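Local structure of putative metal binding protein (Coccidioides immitis, 3CVG) at residues Lys36-Ala41 against Lys256-Lys261; Asn157-Glu162 against Asp231-Pro236; Gln189-Ala194 against Tyr205-Ser210; Ala237-Gly242 against Lys252-Trp257. The protein is of unknown function but is thought to be a periplasmic-binding-protein-type receptor that binds metal, and it carries a calcium ion in the crystal. One frame throughout, in Å; residues are numbered along the deposited sequence.

Interaction 1 (Lys36-Ala41 against Lys256-Lys261); sequences KELADA and KWLVSK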
loop_
_atom_site.group_PDB
_atom_site.type_symbol
_atom_site.label_atom_id
_atom_site.label_comp_id
_atom_site.label_asym_id
_atom_site.label_seq_id
_atom_site.Cartn_x
_atom_site.Cartn_y
_atom_site.Cartn_z
ATOM N N LYS A 36 11.331 0.071 10.182
ATOM C CA LYS A 36 12.631 0.151 10.842
ATOM C C LYS A 36 12.698 1.429 11.668
ATOM O O LYS A 36 13.008 1.394 12.862
ATOM C CB LYS A 36 13.762 0.157 9.811
ATOM C CG LYS A 36 15.159 0.243 10.431
ATOM C CD LYS A 36 16.253 -0.044 9.407
ATOM C CE LYS A 36 17.625 -0.087 10.064
ATOM N NZ LYS A 36 18.701 -0.390 9.076
ATOM N N GLU A 37 12.415 2.556 11.017
ATOM C CA GLU A 37 12.430 3.858 11.679
ATOM C C GLU A 37 11.477 3.861 12.870
ATOM O O GLU A 37 11.829 4.302 13.963
ATOM C CB GLU A 37 12.011 4.960 10.700
ATOM C CG GLU A 37 13.149 5.631 9.954
ATOM C CD GLU A 37 14.145 6.289 10.886
ATOM O OE1 GLU A 37 14.976 5.564 11.478
ATOM O OE2 GLU A 37 14.089 7.529 11.037
ATOM N N LEU A 38 10.260 3.376 12.645
ATOM C CA LEU A 38 9.252 3.310 13.697
ATOM C C LEU A 38 9.740 2.491 14.889
ATOM O O LEU A 38 9.744 2.971 16.022
ATOM C CB LEU A 38 7.960 2.696 13.147
ATOM C CG LEU A 38 6.834 3.643 12.718
ATOM C CD1 LEU A 38 7.387 4.873 12.024
ATOM C CD2 LEU A 38 5.877 2.884 11.812
ATOM N N ALA A 39 10.152 1.255 14.628
ATOM C CA ALA A 39 10.632 0.365 15.677
ATOM C C ALA A 39 11.818 0.943 16.449
ATOM O O ALA A 39 11.859 0.871 17.679
ATOM C CB ALA A 39 11.002 -0.987 15.077
ATOM N N ASP A 40 12.781 1.511 15.734
ATOM C CA ASP A 40 13.948 2.094 16.384
ATOM C C ASP A 40 13.554 3.300 17.226
ATOM O O ASP A 40 14.198 3.602 18.233
ATOM C CB ASP A 40 15.001 2.515 15.348
ATOM C CG ASP A 40 15.732 1.330 14.739
ATOM O OD1 ASP A 40 15.679 0.230 15.332
ATOM O OD2 ASP A 40 16.369 1.500 13.675
ATOM N N ALA A 41 12.493 3.987 16.814
ATOM C CA ALA A 41 12.016 5.162 17.535
ATOM C C ALA A 41 11.210 4.771 18.773
ATOM O O ALA A 41 11.231 5.475 19.786
ATOM C CB ALA A 41 11.174 6.034 16.616
ATOM N N LYS A 256 -0.497 3.151 21.072
ATOM C CA LYS A 256 -0.634 4.510 21.602
ATOM C C LYS A 256 0.457 5.444 21.089
ATOM O O LYS A 256 0.187 6.575 20.677
ATOM C CB LYS A 256 -0.582 4.482 23.135
ATOM C CG LYS A 256 -1.935 4.460 23.827
ATOM C CD LYS A 256 -2.656 5.788 23.633
ATOM C CE LYS A 256 -3.860 5.920 24.560
ATOM N NZ LYS A 256 -4.437 7.295 24.484
ATOM N N TRP A 257 1.694 4.967 21.132
ATOM C CA TRP A 257 2.838 5.751 20.675
ATOM C C TRP A 257 2.728 6.101 19.186
ATOM O O TRP A 257 2.947 7.246 18.779
ATOM C CB TRP A 257 4.128 4.969 20.913
ATOM C CG TRP A 257 5.338 5.656 20.383
ATOM C CD1 TRP A 257 6.077 6.616 21.008
ATOM C CD2 TRP A 257 5.925 5.472 19.090
ATOM N NE1 TRP A 257 7.093 7.046 20.183
ATOM C CE2 TRP A 257 7.022 6.359 18.998
ATOM C CE3 TRP A 257 5.629 4.644 17.996
ATOM C CZ2 TRP A 257 7.824 6.446 17.855
ATOM C CZ3 TRP A 257 6.425 4.731 16.859
ATOM C CH2 TRP A 257 7.512 5.628 16.799
ATOM N N LEU A 258 2.385 5.103 18.381
ATOM C CA LEU A 258 2.253 5.284 16.937
ATOM C C LEU A 258 1.364 6.451 16.507
ATOM O O LEU A 258 1.702 7.174 15.573
ATOM C CB LEU A 258 1.725 3.997 16.308
ATOM C CG LEU A 258 1.506 4.028 14.793
ATOM C CD1 LEU A 258 2.845 4.211 14.079
ATOM C CD2 LEU A 258 0.849 2.736 14.359
ATOM N N VAL A 259 0.232 6.640 17.180
ATOM C CA VAL A 259 -0.684 7.714 16.800
ATOM C C VAL A 259 -0.437 9.061 17.466
ATOM O O VAL A 259 -1.037 10.065 17.080
ATOM C CB VAL A 259 -2.156 7.306 17.043
ATOM C CG1 VAL A 259 -2.501 6.087 16.187
ATOM C CG2 VAL A 259 -2.388 7.005 18.511
ATOM N N SER A 260 0.443 9.092 18.459
ATOM C CA SER A 260 0.743 10.343 19.146
ATOM C C SER A 260 1.526 11.259 18.213
ATOM O O SER A 260 2.386 10.796 17.457
ATOM C CB SER A 260 1.552 10.077 20.422
ATOM O OG SER A 260 2.792 9.446 20.142
ATOM N N LYS A 261 1.215 12.553 18.250
ATOM C CA LYS A 261 1.907 13.524 17.412
ATOM C C LYS A 261 3.390 13.495 17.762
ATOM O O LYS A 261 4.248 13.765 16.922
ATOM C CB LYS A 261 1.353 14.932 17.662
ATOM C CG LYS A 261 -0.071 15.173 17.167
ATOM C CD LYS A 261 -0.107 15.399 15.658
ATOM C CE LYS A 261 -1.530 15.602 15.160
ATOM N NZ LYS A 261 -1.583 15.817 13.687
#

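Interaction 2 (Asn157-Glu162 against Asp231-Pro236); sequences NIKEAE and DPLLNP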
loop_
_atom_site.group_PDB
_atom_site.type_symbol
_atom_site.label_atom_id
_atom_site.label_comp_id
_atom_site.label_asym_id
_atom_site.label_seq_id
_atom_site.Cartn_x
_atom_site.Cartn_y
_atom_site.Cartn_z
ATOM N N ASN A 157 -3.173 -5.001 -6.416
ATOM C CA ASN A 157 -4.055 -5.837 -7.228
ATOM C C ASN A 157 -5.511 -5.599 -6.822
ATOM O O ASN A 157 -6.375 -5.404 -7.677
ATOM C CB ASN A 157 -3.677 -7.315 -7.052
ATOM C CG ASN A 157 -4.590 -8.270 -7.829
ATOM O OD1 ASN A 157 -5.130 -7.939 -8.894
ATOM N ND2 ASN A 157 -4.725 -9.473 -7.315
ATOM N N ILE A 158 -5.781 -5.598 -5.522
ATOM C CA ILE A 158 -7.137 -5.362 -5.035
ATOM C C ILE A 158 -7.650 -4.029 -5.605
ATOM O O ILE A 158 -8.761 -3.941 -6.128
ATOM C CB ILE A 158 -7.153 -5.305 -3.473
ATOM C CG1 ILE A 158 -6.980 -6.713 -2.897
ATOM C CG2 ILE A 158 -8.457 -4.656 -2.968
ATOM C CD1 ILE A 158 -6.555 -6.720 -1.416
ATOM N N LYS A 159 -6.800 -3.006 -5.534
ATOM C CA LYS A 159 -7.154 -1.669 -5.992
ATOM C C LYS A 159 -7.552 -1.602 -7.470
ATOM O O LYS A 159 -8.625 -1.088 -7.805
ATOM C CB LYS A 159 -5.989 -0.721 -5.757
ATOM C CG LYS A 159 -6.161 0.625 -6.421
ATOM C CD LYS A 159 -6.799 1.650 -5.511
ATOM C CE LYS A 159 -8.179 1.271 -5.054
ATOM N NZ LYS A 159 -8.278 1.438 -3.564
ATOM N N GLU A 160 -6.697 -2.078 -8.368
ATOM C CA GLU A 160 -7.081 -2.014 -9.761
ATOM C C GLU A 160 -8.255 -2.918 -10.080
ATOM O O GLU A 160 -9.054 -2.610 -10.959
ATOM C CB GLU A 160 -5.866 -2.324 -10.655
ATOM C CG GLU A 160 -5.005 -3.528 -10.252
ATOM C CD GLU A 160 -5.318 -4.795 -11.039
ATOM O OE1 GLU A 160 -6.265 -4.765 -11.852
ATOM O OE2 GLU A 160 -4.621 -5.813 -10.833
ATOM N N ALA A 161 -8.337 -4.050 -9.378
ATOM C CA ALA A 161 -9.431 -5.005 -9.617
ATOM C C ALA A 161 -10.697 -4.231 -9.254
ATOM O O ALA A 161 -11.678 -4.214 -10.018
ATOM C CB ALA A 161 -9.298 -6.338 -8.715
ATOM N N GLU A 162 -10.646 -3.554 -8.110
ATOM C CA GLU A 162 -11.748 -2.748 -7.625
ATOM C C GLU A 162 -12.131 -1.677 -8.660
ATOM O O GLU A 162 -13.316 -1.460 -8.912
ATOM C CB GLU A 162 -11.287 -2.069 -6.356
ATOM C CG GLU A 162 -12.347 -1.832 -5.324
ATOM C CD GLU A 162 -11.720 -1.529 -3.971
ATOM O OE1 GLU A 162 -11.131 -0.436 -3.811
ATOM O OE2 GLU A 162 -11.777 -2.404 -3.080
ATOM N N ASP A 231 -11.179 9.483 -1.809
ATOM C CA ASP A 231 -10.394 9.341 -3.034
ATOM C C ASP A 231 -10.086 7.845 -3.197
ATOM O O ASP A 231 -9.442 7.253 -2.346
ATOM C CB ASP A 231 -9.087 10.126 -2.913
ATOM C CG ASP A 231 -8.295 10.152 -4.212
ATOM O OD1 ASP A 231 -8.277 9.124 -4.930
ATOM O OD2 ASP A 231 -7.679 11.199 -4.509
ATOM N N PRO A 232 -10.547 7.224 -4.292
ATOM C CA PRO A 232 -10.283 5.794 -4.491
ATOM C C PRO A 232 -8.799 5.439 -4.420
ATOM O O PRO A 232 -8.443 4.351 -3.970
ATOM C CB PRO A 232 -10.876 5.524 -5.874
ATOM C CG PRO A 232 -11.970 6.541 -5.987
ATOM C CD PRO A 232 -11.304 7.775 -5.431
ATOM N N LEU A 233 -7.936 6.360 -4.843
ATOM C CA LEU A 233 -6.505 6.107 -4.830
ATOM C C LEU A 233 -5.809 6.350 -3.488
ATOM O O LEU A 233 -4.585 6.316 -3.409
ATOM C CB LEU A 233 -5.815 6.903 -5.948
ATOM C CG LEU A 233 -6.222 6.598 -7.400
ATOM C CD1 LEU A 233 -5.219 7.250 -8.367
ATOM C CD2 LEU A 233 -6.247 5.088 -7.632
ATOM N N LEU A 234 -6.583 6.594 -2.432
ATOM C CA LEU A 234 -5.987 6.790 -1.111
ATOM C C LEU A 234 -5.733 5.396 -0.543
ATOM O O LEU A 234 -6.585 4.517 -0.670
ATOM C CB LEU A 234 -6.946 7.554 -0.184
ATOM C CG LEU A 234 -6.509 7.631 1.291
ATOM C CD1 LEU A 234 -5.248 8.469 1.411
ATOM C CD2 LEU A 234 -7.634 8.232 2.140
ATOM N N ASN A 235 -4.575 5.185 0.075
ATOM C CA ASN A 235 -4.255 3.875 0.637
ATOM C C ASN A 235 -3.983 3.988 2.132
ATOM O O ASN A 235 -2.838 4.046 2.572
ATOM C CB ASN A 235 -3.043 3.267 -0.080
ATOM C CG ASN A 235 -2.738 1.850 0.382
ATOM O OD1 ASN A 235 -3.642 1.088 0.714
ATOM N ND2 ASN A 235 -1.458 1.484 0.380
ATOM N N PRO A 236 -5.050 4.016 2.937
ATOM C CA PRO A 236 -4.915 4.127 4.391
ATOM C C PRO A 236 -4.321 2.896 5.057
ATOM O O PRO A 236 -4.613 1.758 4.680
ATOM C CB PRO A 236 -6.346 4.406 4.846
ATOM C CG PRO A 236 -7.162 3.635 3.848
ATOM C CD PRO A 236 -6.467 3.966 2.537
#

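Interaction 3 (Gln189-Ala194 against Tyr205-Ser210); sequences QALTAA and YGTYLS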
loop_
_atom_site.group_PDB
_atom_site.type_symbol
_atom_site.label_atom_id
_atom_site.label_comp_id
_atom_site.label_asym_id
_atom_site.label_seq_id
_atom_site.Cartn_x
_atom_site.Cartn_y
_atom_site.Cartn_z
ATOM N N GLN A 189 9.705 -4.179 -9.844
ATOM C CA GLN A 189 9.790 -4.901 -11.113
ATOM C C GLN A 189 8.547 -4.640 -11.965
ATOM O O GLN A 189 8.654 -4.375 -13.164
ATOM C CB GLN A 189 9.944 -6.400 -10.858
ATOM C CG GLN A 189 11.322 -6.787 -10.355
ATOM C CD GLN A 189 11.328 -8.112 -9.616
ATOM O OE1 GLN A 189 10.621 -9.055 -9.989
ATOM N NE2 GLN A 189 12.144 -8.196 -8.563
ATOM N N ALA A 190 7.369 -4.709 -11.351
ATOM C CA ALA A 190 6.121 -4.475 -12.087
ATOM C C ALA A 190 6.033 -3.079 -12.712
ATOM O O ALA A 190 5.581 -2.931 -13.853
ATOM C CB ALA A 190 4.909 -4.722 -11.164
ATOM N N LEU A 191 6.431 -2.049 -11.962
ATOM C CA LEU A 191 6.394 -0.691 -12.495
ATOM C C LEU A 191 7.426 -0.557 -13.620
ATOM O O LEU A 191 7.149 0.040 -14.657
ATOM C CB LEU A 191 6.679 0.348 -11.389
ATOM C CG LEU A 191 6.749 1.822 -11.818
ATOM C CD1 LEU A 191 5.521 2.201 -12.647
ATOM C CD2 LEU A 191 6.852 2.716 -10.576
ATOM N N THR A 192 8.609 -1.125 -13.407
ATOM C CA THR A 192 9.668 -1.082 -14.407
ATOM C C THR A 192 9.179 -1.734 -15.705
ATOM O O THR A 192 9.406 -1.218 -16.807
ATOM C CB THR A 192 10.929 -1.825 -13.906
ATOM O OG1 THR A 192 11.443 -1.159 -12.744
ATOM C CG2 THR A 192 12.002 -1.851 -14.990
ATOM N N ALA A 193 8.500 -2.867 -15.563
ATOM C CA ALA A 193 7.974 -3.590 -16.715
ATOM C C ALA A 193 6.912 -2.778 -17.451
ATOM O O ALA A 193 6.916 -2.727 -18.677
ATOM C CB ALA A 193 7.383 -4.930 -16.272
ATOM N N ALA A 194 6.002 -2.146 -16.707
ATOM C CA ALA A 194 4.945 -1.348 -17.321
ATOM C C ALA A 194 5.538 -0.222 -18.163
ATOM O O ALA A 194 5.048 0.087 -19.255
ATOM C CB ALA A 194 4.036 -0.754 -16.253
ATOM N N TYR A 205 3.125 5.466 -4.694
ATOM C CA TYR A 205 4.108 6.535 -4.608
ATOM C C TYR A 205 5.516 6.074 -4.247
ATOM O O TYR A 205 6.482 6.490 -4.886
ATOM C CB TYR A 205 3.643 7.597 -3.604
ATOM C CG TYR A 205 4.446 8.882 -3.657
ATOM C CD1 TYR A 205 4.738 9.497 -4.876
ATOM C CD2 TYR A 205 4.885 9.503 -2.482
ATOM C CE1 TYR A 205 5.447 10.700 -4.927
ATOM C CE2 TYR A 205 5.589 10.705 -2.519
ATOM C CZ TYR A 205 5.869 11.295 -3.739
ATOM O OH TYR A 205 6.580 12.466 -3.781
ATOM N N GLY A 206 5.625 5.221 -3.228
ATOM C CA GLY A 206 6.923 4.729 -2.782
ATOM C C GLY A 206 7.691 3.935 -3.825
ATOM O O GLY A 206 8.918 4.044 -3.932
ATOM N N THR A 207 6.971 3.119 -4.588
ATOM C CA THR A 207 7.586 2.318 -5.639
ATOM C C THR A 207 8.106 3.271 -6.714
ATOM O O THR A 207 9.210 3.101 -7.231
ATOM C CB THR A 207 6.555 1.352 -6.253
ATOM O OG1 THR A 207 6.069 0.475 -5.231
ATOM C CG2 THR A 207 7.185 0.525 -7.375
ATOM N N TYR A 208 7.300 4.277 -7.036
ATOM C CA TYR A 208 7.662 5.287 -8.024
ATOM C C TYR A 208 8.987 5.971 -7.656
ATOM O O TYR A 208 9.871 6.165 -8.508
ATOM C CB TYR A 208 6.551 6.339 -8.109
ATOM C CG TYR A 208 6.895 7.558 -8.928
ATOM C CD1 TYR A 208 7.101 7.465 -10.308
ATOM C CD2 TYR A 208 7.017 8.811 -8.326
ATOM C CE1 TYR A 208 7.424 8.585 -11.065
ATOM C CE2 TYR A 208 7.343 9.947 -9.080
ATOM C CZ TYR A 208 7.540 9.824 -10.447
ATOM O OH TYR A 208 7.853 10.934 -11.195
ATOM N N LEU A 209 9.119 6.341 -6.386
ATOM C CA LEU A 209 10.328 7.011 -5.920
ATOM C C LEU A 209 11.503 6.054 -5.852
ATOM O O LEU A 209 12.637 6.474 -5.626
ATOM C CB LEU A 209 10.092 7.634 -4.538
ATOM C CG LEU A 209 9.013 8.722 -4.504
ATOM C CD1 LEU A 209 8.706 9.106 -3.052
ATOM C CD2 LEU A 209 9.476 9.928 -5.300
ATOM N N SER A 210 11.234 4.769 -6.064
ATOM C CA SER A 210 12.281 3.759 -6.015
ATOM C C SER A 210 12.917 3.452 -7.370
ATOM O O SER A 210 13.986 2.863 -7.412
ATOM C CB SER A 210 11.733 2.451 -5.433
ATOM O OG SER A 210 11.296 2.616 -4.099
#

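Interaction 4 (Ala237-Gly242 against Lys252-Trp257); sequences AHLLVG and KEFAKW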
loop_
_atom_site.group_PDB
_atom_site.type_symbol
_atom_site.label_atom_id
_atom_site.label_comp_id
_atom_site.label_asym_id
_atom_site.label_seq_id
_atom_site.Cartn_x
_atom_site.Cartn_y
_atom_site.Cartn_z
ATOM N N ALA A 237 -3.486 3.141 6.061
ATOM C CA ALA A 237 -2.841 2.078 6.814
ATOM C C ALA A 237 -3.291 2.174 8.261
ATOM O O ALA A 237 -3.262 3.255 8.851
ATOM C CB ALA A 237 -1.320 2.220 6.727
ATOM N N HIS A 238 -3.731 1.048 8.816
ATOM C CA HIS A 238 -4.186 0.985 10.199
ATOM C C HIS A 238 -3.395 -0.076 10.957
ATOM O O HIS A 238 -2.899 -1.042 10.363
ATOM C CB HIS A 238 -5.677 0.617 10.283
ATOM C CG HIS A 238 -6.608 1.744 9.976
ATOM N ND1 HIS A 238 -6.858 2.177 8.689
ATOM C CD2 HIS A 238 -7.362 2.524 10.787
ATOM C CE1 HIS A 238 -7.728 3.173 8.725
ATOM N NE2 HIS A 238 -8.047 3.403 9.986
ATOM N N LEU A 239 -3.275 0.108 12.272
ATOM C CA LEU A 239 -2.580 -0.860 13.110
ATOM C C LEU A 239 -3.630 -1.688 13.838
ATOM O O LEU A 239 -4.646 -1.155 14.289
ATOM C CB LEU A 239 -1.698 -0.168 14.150
ATOM C CG LEU A 239 -0.965 -1.143 15.077
ATOM C CD1 LEU A 239 0.183 -1.781 14.321
ATOM C CD2 LEU A 239 -0.433 -0.417 16.299
ATOM N N LEU A 240 -3.388 -2.990 13.939
ATOM C CA LEU A 240 -4.310 -3.879 14.632
ATOM C C LEU A 240 -3.602 -4.491 15.828
ATOM O O LEU A 240 -2.483 -4.985 15.705
ATOM C CB LEU A 240 -4.792 -4.998 13.704
ATOM C CG LEU A 240 -5.693 -4.620 12.522
ATOM C CD1 LEU A 240 -5.984 -5.860 11.680
ATOM C CD2 LEU A 240 -6.989 -4.007 13.037
ATOM N N VAL A 241 -4.244 -4.429 16.987
ATOM C CA VAL A 241 -3.686 -5.009 18.199
ATOM C C VAL A 241 -4.343 -6.369 18.386
ATOM O O VAL A 241 -5.563 -6.466 18.526
ATOM C CB VAL A 241 -3.966 -4.120 19.431
ATOM C CG1 VAL A 241 -3.577 -4.851 20.710
ATOM C CG2 VAL A 241 -3.182 -2.818 19.311
ATOM N N GLY A 242 -3.526 -7.416 18.367
ATOM C CA GLY A 242 -4.042 -8.762 18.522
ATOM C C GLY A 242 -4.709 -8.988 19.864
ATOM O O GLY A 242 -4.200 -8.553 20.895
ATOM N N LYS A 252 -0.008 -2.502 23.187
ATOM C CA LYS A 252 -0.873 -1.396 23.570
ATOM C C LYS A 252 -0.024 -0.127 23.624
ATOM O O LYS A 252 -0.484 0.960 23.275
ATOM C CB LYS A 252 -1.488 -1.671 24.947
ATOM C CG LYS A 252 -2.623 -0.736 25.336
ATOM C CD LYS A 252 -3.845 -0.969 24.458
ATOM C CE LYS A 252 -5.027 -0.132 24.918
ATOM N NZ LYS A 252 -6.213 -0.357 24.046
ATOM N N GLU A 253 1.219 -0.284 24.068
ATOM C CA GLU A 253 2.156 0.831 24.161
ATOM C C GLU A 253 2.511 1.321 22.764
ATOM O O GLU A 253 2.479 2.522 22.489
ATOM C CB GLU A 253 3.437 0.394 24.873
ATOM C CG GLU A 253 3.280 0.170 26.361
ATOM C CD GLU A 253 3.082 1.466 27.119
ATOM O OE1 GLU A 253 3.996 2.322 27.092
ATOM O OE2 GLU A 253 2.012 1.628 27.741
ATOM N N PHE A 254 2.860 0.386 21.886
ATOM C CA PHE A 254 3.215 0.741 20.523
ATOM C C PHE A 254 2.039 1.430 19.843
ATOM O O PHE A 254 2.203 2.471 19.208
ATOM C CB PHE A 254 3.611 -0.500 19.719
ATOM C CG PHE A 254 4.045 -0.188 18.314
ATOM C CD1 PHE A 254 5.153 0.620 18.084
ATOM C CD2 PHE A 254 3.332 -0.673 17.224
ATOM C CE1 PHE A 254 5.546 0.946 16.788
ATOM C CE2 PHE A 254 3.718 -0.352 15.922
ATOM C CZ PHE A 254 4.830 0.459 15.707
ATOM N N ALA A 255 0.852 0.847 19.980
ATOM C CA ALA A 255 -0.341 1.422 19.367
ATOM C C ALA A 255 -0.499 2.891 19.766
ATOM O O ALA A 255 -0.614 3.768 18.904
ATOM C CB ALA A 255 -1.577 0.623 19.774
ATOM N N LYS A 256 -0.497 3.151 21.072
ATOM C CA LYS A 256 -0.634 4.510 21.602
ATOM C C LYS A 256 0.457 5.444 21.089
ATOM O O LYS A 256 0.187 6.575 20.677
ATOM C CB LYS A 256 -0.582 4.482 23.135
ATOM C CG LYS A 256 -1.935 4.460 23.827
ATOM C CD LYS A 256 -2.656 5.788 23.633
ATOM C CE LYS A 256 -3.860 5.920 24.560
ATOM N NZ LYS A 256 -4.437 7.295 24.484
ATOM N N TRP A 257 1.694 4.967 21.132
ATOM C CA TRP A 257 2.838 5.751 20.675
ATOM C C TRP A 257 2.728 6.101 19.186
ATOM O O TRP A 257 2.947 7.246 18.779
ATOM C CB TRP A 257 4.128 4.969 20.913
ATOM C CG TRP A 257 5.338 5.656 20.383
ATOM C CD1 TRP A 257 6.077 6.616 21.008
ATOM C CD2 TRP A 257 5.925 5.472 19.090
ATOM N NE1 TRP A 257 7.093 7.046 20.183
ATOM C CE2 TRP A 257 7.022 6.359 18.998
ATOM C CE3 TRP A 257 5.629 4.644 17.996
ATOM C CZ2 TRP A 257 7.824 6.446 17.855
ATOM C CZ3 TRP A 257 6.425 4.731 16.859
ATOM C CH2 TRP A 257 7.512 5.628 16.799
#

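Interaction 1 (Lys36-Ala41 against Lys256-Lys261)
Trp-257 gives up more surface than any other residue where helix 34-47 lies against helix 248-259, and its partners are Leu-38 and Ala-41, one turn apart on the first helix. With CG anti to the backbone N (chi1 176°), the indole extends toward that helix and delivers the outer atoms of its six-membered ring. The methyl of Ala-41 approaches this end obliquely, with CB 3.6 Å from Trp-257 CZ2 and almost as near to CH2. Beside it the backbone oxygen of Leu-38 lies 3.6 Å from Trp-257 CH2, so the ring rests partly on main chain rather than wholly on side chains. The Leu-38 side chain itself is a looser neighbour, its CG 4.3 Å from Trp-257 CZ3. Its branch CD2 turns instead to Leu-258, where it meets CD1 at 4.0 Å, the two leucines crossing at a slant.

In the C-terminal part of helix 248-259, Trp-257 O accepts from both Ser-260 N and Ser-260 OG, the latter at 2.6 Å and tilted 19° from the carbonyl plane. Ser-260 OG is also bonded to Gly-263 N, which ties it to the residues that follow. Phe-42 meets the indole with ring planes at about 60°, while Val-267 of helix 264-269 touches both Leu-38 and Ala-41.

No hydrogen bond or salt bridge crosses between the two segments; the Ser-260 bonds to Trp-257 O lie within one of them. The helices are therefore held together here by dispersion and the exclusion of water, with the indole bridging much of the distance to helix 34-47.

Interaction 2 (Asn157-Glu162 against Asp231-Pro236)
The flat peptide carbonyl of Pro-232 is met nearly end-on by Lys-159: NZ donates to Pro-232 O at 2.9 Å with a C=O...N angle of 160°. A second flat group, the carboxylate of Asp-231, is approached at OD1 on its anti side, 26° out of plane, by the backbone N of Leu-233 at 2.8 Å. This bond closes an Asx turn over the type I turn from Asp-231 to Leu-234, fixing the loop that presents the Pro-232 carbonyl.

Lys-159 reaches that oxygen with a folded chain, bent at chi2, chi3 and chi4. The bends bring CE as well as NZ close to the oxygen and lay CD 4.1 Å from CD2 of Leu-233, whose side chain runs at about a right angle to the lysine. On its own helix, Lys-159 NZ makes a weak salt bridge to Glu-162 OE1 at 3.4 Å. Phe-107 and Ile-202 also touch its side chain.

Within the two segments the ammonium thus has one sound acceptor, the carbonyl, and a weaker bond to a carboxylate. Its charge is probably eased by both the Pro-232 carbonyl dipole and Glu-162, and the bond from NZ to Pro-232 O ties helix 155-166 to the turn leading into strand 234-241.

Interaction 3 (Gln189-Ala194 against Tyr205-Ser210)
Thr-207, which presses its methyl on Leu-191, belongs to a short helical segment in which Ser-210 OG donates to Gly-206 O at 2.8 Å, tilted 27° from the carbonyl plane. Ser-210 N bonds in turn to Thr-207 O. The hydroxyl of Thr-207 is engaged by Asp-204, its OG1 hydrogen-bonded to OD1 of this residue just ahead of the helix. These polar links stay on the helix 205-208 side, and the atoms that meet Leu-191 are hydrocarbon.

With OG1 lying beside the backbone N (chi1 -61°), CG2 of Thr-207 takes the position anti to that nitrogen and faces the neighbouring helix. It meets Leu-191 at two points, CD2 at 3.9 Å and CB at 4.0 Å, as the two side chains run past one another in opposing senses. Leu-191 CD2 continues across the helix surface to Tyr-208, coming 3.7 Å from its CA but 4.4 Å from its CB. The leucine methyl therefore rests on the backbone of Tyr-208, whose CB points away and whose ring forms a cation-pi contact with Arg-216 elsewhere. Leu-191 also touches Thr-203 of strand 200-204, and Pro-187 leans on Thr-207 from the start of the same helix as Leu-191.

The Thr-207 side chain lies about 7 Å from the bound calcium ion. Because Asp-204 engages its hydroxyl, the threonine can present its methyl to the leucine without burying an unpaired polar atom there. The contact between the segments is thus purely apolar, and Leu-191, mainly through CD2, makes all its close approaches.

Interaction 4 (Ala237-Gly242 against Lys252-Trp257)
Leu-239 and Phe-254 lie at a slant to each other, the leucine reaching out from strand 234-241 and the phenylalanine from helix 248-259. Both have CG anti to the backbone N (chi1 179° and -178°), which projects each across the gap. CD2 of Leu-239 lies 3.9 Å from Phe-254 CD2, and the other methyl, CD1, approaches CE2 of the same ring at 4.1 Å; the ring is met obliquely.

The same CD2 also settles beside Ala-255, 3.6 Å from its CA. The small methyl of Ala-255 is shared by two strand residues, with Leu-239 CD2 and Val-241 CG2 each 3.8 Å from its CB. Leu-239 and Val-241 point to the helix, whereas Leu-240 between them turns away toward helix 83-91. Phe-42 meets Phe-254 edge-to-face, extending the apolar layer to helix 34-47, and Tyr-100 touches Leu-239, Val-241 and Ala-255.

The axes of segments 237-241 and 252-257 approach to 9.1 Å and run almost antiparallel, at 159°. A helix that doubles back over the strand preceding it in sequence, sealed by aliphatic and aromatic residues, is a common alpha/beta feature, consistent with the layered lobes of the periplasmic binding protein fold.

How the interactions relate
Interactions 1 and 4 share helix 248-259: the helix offers Phe-254 and Ala-255 to strand 234-241, and Trp-257 and Leu-258 to helix 34-47, and the two contacts touch where Leu-258 CD2 packs on Leu-239 CB. Interaction 4 is fully buried, interaction 1 only partly so. Interaction 2 lies at the turn leading into strand 234-241, its centre about 23 Å from that of interaction 4; it is largely buried, though Pro-232 is exposed, and alone of the four carries a hydrogen bond across its segments. Interaction 3, about 29 Å from interaction 4 between centres and across the chain's middle, is buried and apolar. Strand 234-241 thus connects regions that probably correspond to the two lobes.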